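Local structure of Tol-Pal system protein TolB (Acinetobacter baumannii, 7MX5) at residues Lys300-Arg306 and Leu318-Ser323; Ala54-Ala60 and His86-Val92. The protein probably acts as the periplasmic component of the Tol-Pal system, helping to draw in the outer membrane during cell division and to keep it intact. Residues are numbered along the deposited sequence.

Interaction 1. Residues Lys300-Arg306 and Leu318-Ser323; sequences KGSFNAR and LVHRPS
Strands 304-306 and 318-320 run antiparallel, their axes 4.7 Å apart at closest approach and 144° between directions, as the first two strands of a four-stranded propeller blade. The register pairs Arg306 with Leu318, Ala305 with Val319, Asn304 with His320 and Phe303 with Arg321. Starting at Leu318, its CD1 sits 3.4 Å from Asn304 OD1. Val319 and Ala305 form the hydrogen-bonded pair: Val319 N to Ala305 O is 2.7 Å, Ala305 N to Val319 O 3.0 Å. Their side chains share one face of the sheet, and Val319 CG1 meets the edge of the Phe303 ring, 3.6 Å from CE1; Phe303 takes chi1 t. His320, also t, shares the other face with Asn304, chi1 m, in the non-hydrogen-bonded pair. Here the side chains make the bond: His320 ND1 donates to Asn304 OD1 over a very short 2.5 Å, and Asn304 ND2 donates to Lys300 O at 2.6 Å and also to Gln283. Lys300 O lies 3.0 Å from His320 CE1, and at Gly301, phi 84°, a CB would clash with that same carbon. Past the strand ends, Arg321 N still donates to Phe303 O at 3.0 Å, with the two CB atoms 3.5 Å apart. Pro322 turns away, and Ser323 CB lies 3.2 Å from Ser302 OG. Asn304 thus uses both ends of its amide, tying the incoming loop to the histidine of the neighbouring strand.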
ATOM      1  N   LYS A 300       8.239  -8.965  22.103  1.00 47.90           N
ATOM      2  CA  LYS A 300       6.993  -9.595  22.517  1.00 60.95           C
ATOM      3  C   LYS A 300       6.726 -10.832  21.670  1.00 53.90           C
ATOM      4  O   LYS A 300       6.827 -10.785  20.441  1.00 50.35           O
ATOM      5  CB  LYS A 300       5.827  -8.611  22.397  1.00 58.30           C
ATOM      6  CG  LYS A 300       5.964  -7.375  23.267  1.00 61.68           C
ATOM      7  CD  LYS A 300       4.604  -6.819  23.656  1.00 59.56           C
ATOM      8  CE  LYS A 300       4.739  -5.516  24.427  1.00 68.14           C
ATOM      9  NZ  LYS A 300       3.832  -4.458  23.903  1.00 71.40           N
ATOM     10  N   GLY A 301       6.391 -11.936  22.333  1.00 68.34           N
ATOM     11  CA  GLY A 301       6.007 -13.147  21.640  1.00 66.50           C
ATOM     12  C   GLY A 301       7.187 -13.995  21.207  1.00 61.45           C
ATOM     13  O   GLY A 301       8.357 -13.645  21.372  1.00 58.40           O
ATOM     14  N   SER A 302       6.853 -15.147  20.630  1.00 49.99           N
ATOM     15  CA  SER A 302       7.837 -16.108  20.153  1.00 54.02           C
ATOM     16  C   SER A 302       8.078 -16.016  18.653  1.00 47.52           C
ATOM     17  O   SER A 302       8.872 -16.795  18.119  1.00 48.16           O
ATOM     18  CB  SER A 302       7.396 -17.529  20.512  1.00 48.41           C
ATOM     19  OG  SER A 302       5.986 -17.646  20.446  1.00 73.22           O
ATOM     20  N   PHE A 303       7.416 -15.090  17.963  1.00 42.40           N
ATOM     21  CA  PHE A 303       7.530 -14.998  16.512  1.00 44.04           C
ATOM     22  C   PHE A 303       7.223 -13.573  16.082  1.00 38.50           C
ATOM     23  O   PHE A 303       6.096 -13.099  16.254  1.00 46.24           O
ATOM     24  CB  PHE A 303       6.582 -15.988  15.830  1.00 49.25           C
ATOM     25  CG  PHE A 303       6.740 -16.060  14.334  1.00 42.30           C
ATOM     26  CD1 PHE A 303       6.118 -15.136  13.509  1.00 40.34           C
ATOM     27  CD2 PHE A 303       7.496 -17.063  13.754  1.00 39.94           C
ATOM     28  CE1 PHE A 303       6.259 -15.204  12.135  1.00 43.44           C
ATOM     29  CE2 PHE A 303       7.641 -17.139  12.381  1.00 29.12           C
ATOM     30  CZ  PHE A 303       7.021 -16.208  11.570  1.00 33.05           C
ATOM     31  N   ASN A 304       8.227 -12.899  15.526  1.00 33.24           N
ATOM     32  CA  ASN A 304       8.059 -11.590  14.907  1.00 29.35           C
ATOM     33  C   ASN A 304       8.921 -11.567  13.657  1.00 40.41           C
ATOM     34  O   ASN A 304      10.136 -11.765  13.741  1.00 39.23           O
ATOM     35  CB  ASN A 304       8.452 -10.460  15.863  1.00 26.86           C
ATOM     36  CG  ASN A 304       7.599 -10.431  17.117  1.00 34.25           C
ATOM     37  OD1 ASN A 304       6.597  -9.720  17.182  1.00 40.34           O
ATOM     38  ND2 ASN A 304       7.996 -11.205  18.121  1.00 32.66           N
ATOM     39  N   ALA A 305       8.302 -11.339  12.503  1.00 36.11           N
ATOM     40  CA  ALA A 305       9.021 -11.475  11.244  1.00 35.21           C
ATOM     41  C   ALA A 305       8.338 -10.641  10.172  1.00 38.76           C
ATOM     42  O   ALA A 305       7.237 -10.118  10.366  1.00 34.26           O
ATOM     43  CB  ALA A 305       9.106 -12.942  10.816  1.00 30.57           C
ATOM     44  N   ARG A 306       9.019 -10.527   9.029  1.00 35.29           N
ATOM     45  CA  ARG A 306       8.485  -9.865   7.838  1.00 42.23           C
ATOM     46  C   ARG A 306       8.088  -8.420   8.140  1.00 36.36           C
ATOM     47  O   ARG A 306       6.989  -7.969   7.813  1.00 33.41           O
ATOM     48  CB  ARG A 306       7.310 -10.651   7.251  1.00 32.87           C
ATOM     49  CG  ARG A 306       7.715 -11.905   6.478  1.00 44.10           C
ATOM     50  CD  ARG A 306       7.974 -13.085   7.402  1.00 31.86           C
ATOM     51  NE  ARG A 306       9.097 -13.901   6.953  1.00 46.12           N
ATOM     52  CZ  ARG A 306       9.523 -14.996   7.570  1.00 51.51           C
ATOM     53  NH1 ARG A 306       8.938 -15.444   8.668  1.00 57.49           N
ATOM     54  NH2 ARG A 306      10.564 -15.657   7.072  1.00 63.80           N
ATOM     55  N   LEU A 318       4.395  -5.885  10.722  1.00 27.55           N
ATOM     56  CA  LEU A 318       5.094  -7.158  10.782  1.00 39.27           C
ATOM     57  C   LEU A 318       4.090  -8.291  10.921  1.00 31.36           C
ATOM     58  O   LEU A 318       2.885  -8.074  11.069  1.00 26.49           O
ATOM     59  CB  LEU A 318       6.092  -7.190  11.945  1.00 33.36           C
ATOM     60  CG  LEU A 318       5.488  -7.147  13.353  1.00 36.09           C
ATOM     61  CD1 LEU A 318       6.322  -7.971  14.318  1.00 37.34           C
ATOM     62  CD2 LEU A 318       5.356  -5.715  13.852  1.00 24.03           C
ATOM     63  N   VAL A 319       4.609  -9.515  10.870  1.00 28.43           N
ATOM     64  CA  VAL A 319       3.833 -10.720  11.128  1.00 33.89           C
ATOM     65  C   VAL A 319       4.156 -11.181  12.542  1.00 36.59           C
ATOM     66  O   VAL A 319       5.317 -11.463  12.863  1.00 34.60           O
ATOM     67  CB  VAL A 319       4.140 -11.820  10.099  1.00 33.49           C
ATOM     68  CG1 VAL A 319       3.673 -13.176  10.612  1.00 34.78           C
ATOM     69  CG2 VAL A 319       3.479 -11.496   8.772  1.00 23.72           C
ATOM     70  N   HIS A 320       3.133 -11.248  13.389  1.00 37.42           N
ATOM     71  CA  HIS A 320       3.291 -11.554  14.803  1.00 42.92           C
ATOM     72  C   HIS A 320       2.517 -12.822  15.129  1.00 49.36           C
ATOM     73  O   HIS A 320       1.362 -12.971  14.718  1.00 56.18           O
ATOM     74  CB  HIS A 320       2.803 -10.387  15.665  1.00 40.89           C
ATOM     75  CG  HIS A 320       3.030 -10.576  17.132  1.00 52.61           C
ATOM     76  ND1 HIS A 320       4.229 -10.278  17.744  1.00 54.07           N
ATOM     77  CD2 HIS A 320       2.207 -11.021  18.110  1.00 53.58           C
ATOM     78  CE1 HIS A 320       4.136 -10.538  19.036  1.00 60.46           C
ATOM     79  NE2 HIS A 320       2.920 -10.991  19.284  1.00 63.01           N
ATOM     80  N   ARG A 321       3.153 -13.733  15.863  1.00 46.81           N
ATOM     81  CA  ARG A 321       2.557 -15.023  16.207  1.00 54.31           C
ATOM     82  C   ARG A 321       2.740 -15.302  17.691  1.00 66.19           C
ATOM     83  O   ARG A 321       3.786 -15.814  18.114  1.00 65.95           O
ATOM     84  CB  ARG A 321       3.164 -16.151  15.374  1.00 55.25           C
ATOM     85  CG  ARG A 321       2.147 -17.077  14.743  1.00 59.56           C
ATOM     86  CD  ARG A 321       2.291 -18.505  15.238  1.00 58.75           C
ATOM     87  NE  ARG A 321       3.573 -19.090  14.867  1.00 68.81           N
ATOM     88  CZ  ARG A 321       3.711 -20.157  14.091  1.00 70.45           C
ATOM     89  NH1 ARG A 321       2.662 -20.774  13.570  1.00 65.76           N
ATOM     90  NH2 ARG A 321       4.931 -20.616  13.830  1.00 64.61           N
ATOM     91  N   PRO A 322       1.750 -14.971  18.516  1.00 73.04           N
ATOM     92  CA  PRO A 322       1.751 -15.480  19.893  1.00 82.50           C
ATOM     93  C   PRO A 322       1.671 -16.999  19.874  1.00 88.38           C
ATOM     94  O   PRO A 322       0.836 -17.582  19.179  1.00 91.26           O
ATOM     95  CB  PRO A 322       0.505 -14.847  20.527  1.00 76.61           C
ATOM     96  CG  PRO A 322      -0.051 -13.891  19.538  1.00 74.91           C
ATOM     97  CD  PRO A 322       0.622 -14.070  18.223  1.00 72.27           C
ATOM     98  N   SER A 323       2.556 -17.639  20.648  1.00103.93           N
ATOM     99  CA  SER A 323       2.734 -19.087  20.569  1.00118.11           C
ATOM    100  C   SER A 323       1.434 -19.863  20.740  1.00116.33           C
ATOM    101  O   SER A 323       1.356 -21.022  20.317  1.00112.23           O
ATOM    102  CB  SER A 323       3.749 -19.547  21.620  1.00110.50           C
ATOM    103  OG  SER A 323       3.212 -19.447  22.927  1.00116.30           O
TER

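Interaction 2. Residues Ala54-Ala60 and His86-Val92; sequences AINQIQA and HYQLYDV
Ile58 lays its CG2 methyl over one face of the Tyr90 ring, 3.6 Å from the ring centroid and 10° off the normal, a CH-pi contact made with Ile58 in tt and Tyr90 chi1 t. Ala60 CB meets the same ring at its edge, 4.2 Å from CE2, and lies 3.9 Å from Val92 CG1. Residues 54-60 run alongside strand 86-91 without pairing with its backbone: CA separations are 7.0 Å for Ile55-Gln88, 8.3 Å for Ile58-Tyr90 and 5.4 Å for Ala60-Val92. At their start a type II turn spans Ala54 to Gln57, with Asn56 at phi 57°, psi 25°. Gln88, chi1 m and chi2 t, grips this turn through its amide: OE1 accepts from Asn56 N at 2.9 Å, and NE2 donates to Asn56 OD1 at a very short 2.5 Å. Ile55, mm, sets CD1 over the face of His86, 4.3 Å from the ring centroid; His86 NE2 bonds to Asn100 on the next strand. This belongs to the mixed sheet of the alpha/beta TolB amino-terminal domain, with helix 110-126 packed on the Tyr87 and Leu89 face and 54-60 on the face of His86, Gln88 and Tyr90.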
ATOM      1  N   ALA A  54     -24.726  24.163  -3.837  1.00 57.78           N
ATOM      2  CA  ALA A  54     -23.953  24.148  -5.072  1.00 61.63           C
ATOM      3  C   ALA A  54     -22.694  24.984  -4.867  1.00 63.53           C
ATOM      4  O   ALA A  54     -22.330  25.328  -3.738  1.00 52.01           O
ATOM      5  CB  ALA A  54     -24.798  24.652  -6.247  1.00 52.59           C
ATOM      6  N   ILE A  55     -22.026  25.312  -5.974  1.00 61.41           N
ATOM      7  CA  ILE A  55     -20.796  26.092  -5.916  1.00 60.50           C
ATOM      8  C   ILE A  55     -21.110  27.504  -5.441  1.00 56.46           C
ATOM      9  O   ILE A  55     -21.965  28.194  -6.012  1.00 57.47           O
ATOM     10  CB  ILE A  55     -20.105  26.109  -7.287  1.00 62.14           C
ATOM     11  CG1 ILE A  55     -19.433  24.762  -7.564  1.00 59.69           C
ATOM     12  CG2 ILE A  55     -19.088  27.241  -7.363  1.00 53.23           C
ATOM     13  CD1 ILE A  55     -18.299  24.440  -6.619  1.00 53.14           C
ATOM     14  N   ASN A  56     -20.418  27.937  -4.386  1.00 60.49           N
ATOM     15  CA  ASN A  56     -20.566  29.271  -3.806  1.00 61.05           C
ATOM     16  C   ASN A  56     -22.002  29.570  -3.386  1.00 72.37           C
ATOM     17  O   ASN A  56     -22.401  30.737  -3.317  1.00 71.10           O
ATOM     18  CB  ASN A  56     -20.055  30.353  -4.764  1.00 73.04           C
ATOM     19  CG  ASN A  56     -18.542  30.369  -4.871  1.00 66.77           C
ATOM     20  OD1 ASN A  56     -17.850  29.668  -4.132  1.00 65.98           O
ATOM     21  ND2 ASN A  56     -18.022  31.171  -5.791  1.00 70.34           N
ATOM     22  N   GLN A  57     -22.788  28.533  -3.100  1.00 68.98           N
ATOM     23  CA  GLN A  57     -24.154  28.694  -2.600  1.00 72.21           C
ATOM     24  C   GLN A  57     -24.421  27.557  -1.621  1.00 67.05           C
ATOM     25  O   GLN A  57     -24.714  26.430  -2.035  1.00 60.17           O
ATOM     26  CB  GLN A  57     -25.174  28.702  -3.733  1.00 63.60           C
ATOM     27  CG  GLN A  57     -26.616  28.798  -3.253  1.00 73.47           C
ATOM     28  CD  GLN A  57     -27.476  27.648  -3.742  1.00 89.48           C
ATOM     29  OE1 GLN A  57     -27.640  27.448  -4.946  1.00 78.58           O
ATOM     30  NE2 GLN A  57     -28.027  26.883  -2.806  1.00 83.06           N
ATOM     31  N   ILE A  58     -24.312  27.852  -0.330  1.00 64.37           N
ATOM     32  CA  ILE A  58     -24.617  26.885   0.718  1.00 65.68           C
ATOM     33  C   ILE A  58     -25.016  27.646   1.973  1.00 69.28           C
ATOM     34  O   ILE A  58     -24.408  28.664   2.321  1.00 71.33           O
ATOM     35  CB  ILE A  58     -23.428  25.931   0.981  1.00 63.99           C
ATOM     36  CG1 ILE A  58     -23.804  24.884   2.032  1.00 55.07           C
ATOM     37  CG2 ILE A  58     -22.182  26.705   1.394  1.00 46.80           C
ATOM     38  CD1 ILE A  58     -22.832  23.730   2.119  1.00 53.80           C
ATOM     39  N   GLN A  59     -26.060  27.161   2.639  1.00 81.37           N
ATOM     40  CA  GLN A  59     -26.529  27.722   3.901  1.00 81.48           C
ATOM     41  C   GLN A  59     -26.409  26.644   4.968  1.00 85.65           C
ATOM     42  O   GLN A  59     -26.966  25.552   4.817  1.00 95.71           O
ATOM     43  CB  GLN A  59     -27.969  28.225   3.779  1.00 98.80           C
ATOM     44  CG  GLN A  59     -28.134  29.370   2.788  1.00100.12           C
ATOM     45  CD  GLN A  59     -28.546  30.668   3.455  1.00102.13           C
ATOM     46  OE1 GLN A  59     -28.596  30.761   4.682  1.00 96.87           O
ATOM     47  NE2 GLN A  59     -28.838  31.682   2.647  1.00101.34           N
ATOM     48  N   ALA A  60     -25.683  26.953   6.043  1.00 79.76           N
ATOM     49  CA  ALA A  60     -25.298  25.950   7.028  1.00 74.90           C
ATOM     50  C   ALA A  60     -26.395  25.620   8.030  1.00 78.23           C
ATOM     51  O   ALA A  60     -26.229  24.674   8.808  1.00 81.79           O
ATOM     52  CB  ALA A  60     -24.048  26.412   7.780  1.00 58.01           C
ATOM     53  N   HIS A  86     -14.684  21.915 -10.803  1.00 39.52           N
ATOM     54  CA  HIS A  86     -14.595  22.947  -9.777  1.00 44.96           C
ATOM     55  C   HIS A  86     -15.328  22.420  -8.552  1.00 40.47           C
ATOM     56  O   HIS A  86     -16.556  22.297  -8.567  1.00 50.43           O
ATOM     57  CB  HIS A  86     -15.197  24.263 -10.265  1.00 41.30           C
ATOM     58  CG  HIS A  86     -15.035  25.396  -9.300  1.00 54.89           C
ATOM     59  ND1 HIS A  86     -15.777  26.555  -9.380  1.00 53.14           N
ATOM     60  CD2 HIS A  86     -14.220  25.546  -8.230  1.00 43.99           C
ATOM     61  CE1 HIS A  86     -15.424  27.370  -8.404  1.00 50.42           C
ATOM     62  NE2 HIS A  86     -14.480  26.783  -7.691  1.00 44.78           N
ATOM     63  N   TYR A  87     -14.580  22.098  -7.500  1.00 40.37           N
ATOM     64  CA  TYR A  87     -15.149  21.478  -6.314  1.00 49.20           C
ATOM     65  C   TYR A  87     -14.797  22.284  -5.073  1.00 46.32           C
ATOM     66  O   TYR A  87     -13.793  23.003  -5.039  1.00 39.33           O
ATOM     67  CB  TYR A  87     -14.668  20.026  -6.153  1.00 32.61           C
ATOM     68  CG  TYR A  87     -13.181  19.879  -5.917  1.00 36.54           C
ATOM     69  CD1 TYR A  87     -12.290  19.843  -6.981  1.00 43.34           C
ATOM     70  CD2 TYR A  87     -12.670  19.761  -4.630  1.00 41.51           C
ATOM     71  CE1 TYR A  87     -10.931  19.703  -6.770  1.00 46.99           C
ATOM     72  CE2 TYR A  87     -11.313  19.621  -4.411  1.00 39.28           C
ATOM     73  CZ  TYR A  87     -10.448  19.592  -5.484  1.00 45.53           C
ATOM     74  OH  TYR A  87      -9.097  19.452  -5.272  1.00 39.72           O
ATOM     75  N   GLN A  88     -15.642  22.157  -4.051  1.00 40.98           N
ATOM     76  CA  GLN A  88     -15.454  22.858  -2.790  1.00 39.61           C
ATOM     77  C   GLN A  88     -15.699  21.902  -1.633  1.00 35.40           C
ATOM     78  O   GLN A  88     -16.399  20.894  -1.766  1.00 36.20           O
ATOM     79  CB  GLN A  88     -16.388  24.070  -2.665  1.00 41.07           C
ATOM     80  CG  GLN A  88     -16.202  25.126  -3.737  1.00 46.84           C
ATOM     81  CD  GLN A  88     -17.234  26.233  -3.644  1.00 55.20           C
ATOM     82  OE1 GLN A  88     -18.424  25.974  -3.461  1.00 56.97           O
ATOM     83  NE2 GLN A  88     -16.783  27.475  -3.770  1.00 43.11           N
ATOM     84  N   LEU A  89     -15.107  22.235  -0.488  1.00 41.62           N
ATOM     85  CA  LEU A  89     -15.333  21.526   0.765  1.00 31.59           C
ATOM     86  C   LEU A  89     -15.729  22.553   1.813  1.00 45.52           C
ATOM     87  O   LEU A  89     -14.949  23.458   2.120  1.00 43.06           O
ATOM     88  CB  LEU A  89     -14.086  20.754   1.203  1.00 30.00           C
ATOM     89  CG  LEU A  89     -14.160  20.050   2.561  1.00 38.24           C
ATOM     90  CD1 LEU A  89     -15.392  19.160   2.646  1.00 36.71           C
ATOM     91  CD2 LEU A  89     -12.895  19.246   2.822  1.00 28.58           C
ATOM     92  N   TYR A  90     -16.936  22.417   2.355  1.00 35.97           N
ATOM     93  CA  TYR A  90     -17.512  23.413   3.249  1.00 44.55           C
ATOM     94  C   TYR A  90     -17.569  22.869   4.670  1.00 43.64           C
ATOM     95  O   TYR A  90     -18.184  21.827   4.916  1.00 40.75           O
ATOM     96  CB  TYR A  90     -18.907  23.824   2.782  1.00 45.98           C
ATOM     97  CG  TYR A  90     -19.437  25.056   3.478  1.00 47.21           C
ATOM     98  CD1 TYR A  90     -19.011  26.323   3.106  1.00 50.50           C
ATOM     99  CD2 TYR A  90     -20.360  24.952   4.511  1.00 43.83           C
ATOM    100  CE1 TYR A  90     -19.489  27.453   3.739  1.00 49.28           C
ATOM    101  CE2 TYR A  90     -20.846  26.077   5.150  1.00 51.25           C
ATOM    102  CZ  TYR A  90     -20.406  27.325   4.760  1.00 52.08           C
ATOM    103  OH  TYR A  90     -20.884  28.450   5.392  1.00 57.48           O
ATOM    104  N   ASP A  91     -16.931  23.583   5.597  1.00 42.74           N
ATOM    105  CA  ASP A  91     -17.070  23.307   7.021  1.00 41.76           C
ATOM    106  C   ASP A  91     -18.331  23.997   7.526  1.00 44.01           C
ATOM    107  O   ASP A  91     -18.444  25.226   7.450  1.00 50.21           O
ATOM    108  CB  ASP A  91     -15.834  23.795   7.777  1.00 49.98           C
ATOM    109  CG  ASP A  91     -15.805  23.336   9.227  1.00 41.69           C
ATOM    110  OD1 ASP A  91     -16.797  23.552   9.956  1.00 41.81           O
ATOM    111  OD2 ASP A  91     -14.778  22.761   9.643  1.00 43.31           O
ATOM    112  N   VAL A  92     -19.280  23.213   8.039  1.00 40.24           N
ATOM    113  CA  VAL A  92     -20.576  23.771   8.411  1.00 52.48           C
ATOM    114  C   VAL A  92     -20.500  24.488   9.755  1.00 45.86           C
ATOM    115  O   VAL A  92     -21.038  25.591   9.910  1.00 48.36           O
ATOM    116  CB  VAL A  92     -21.645  22.662   8.414  1.00 59.89           C
ATOM    117  CG1 VAL A  92     -22.794  23.018   9.348  1.00 48.69           C
ATOM    118  CG2 VAL A  92     -22.154  22.421   7.002  1.00 59.41           C
TER

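The two contacts belong to different domains of one chain. Interaction 2 lies in the amino-terminal domain and interaction 1 in the beta-propeller, on opposite sides of the chain's centre; their centres are 48 Å apart, and with about 32 Å between nearest atoms neither touches the other. Along the sequence they follow in series, 54-60 and 86-92 both preceding 300-306 and 318-323. Interaction 1 is a local hairpin joined by mostly main-chain bonds, whereas in interaction 2 each bond between the segments involves the Gln88 side chain. In both, an asparagine OD1 accepts a hydrogen bond from a side chain on the strand.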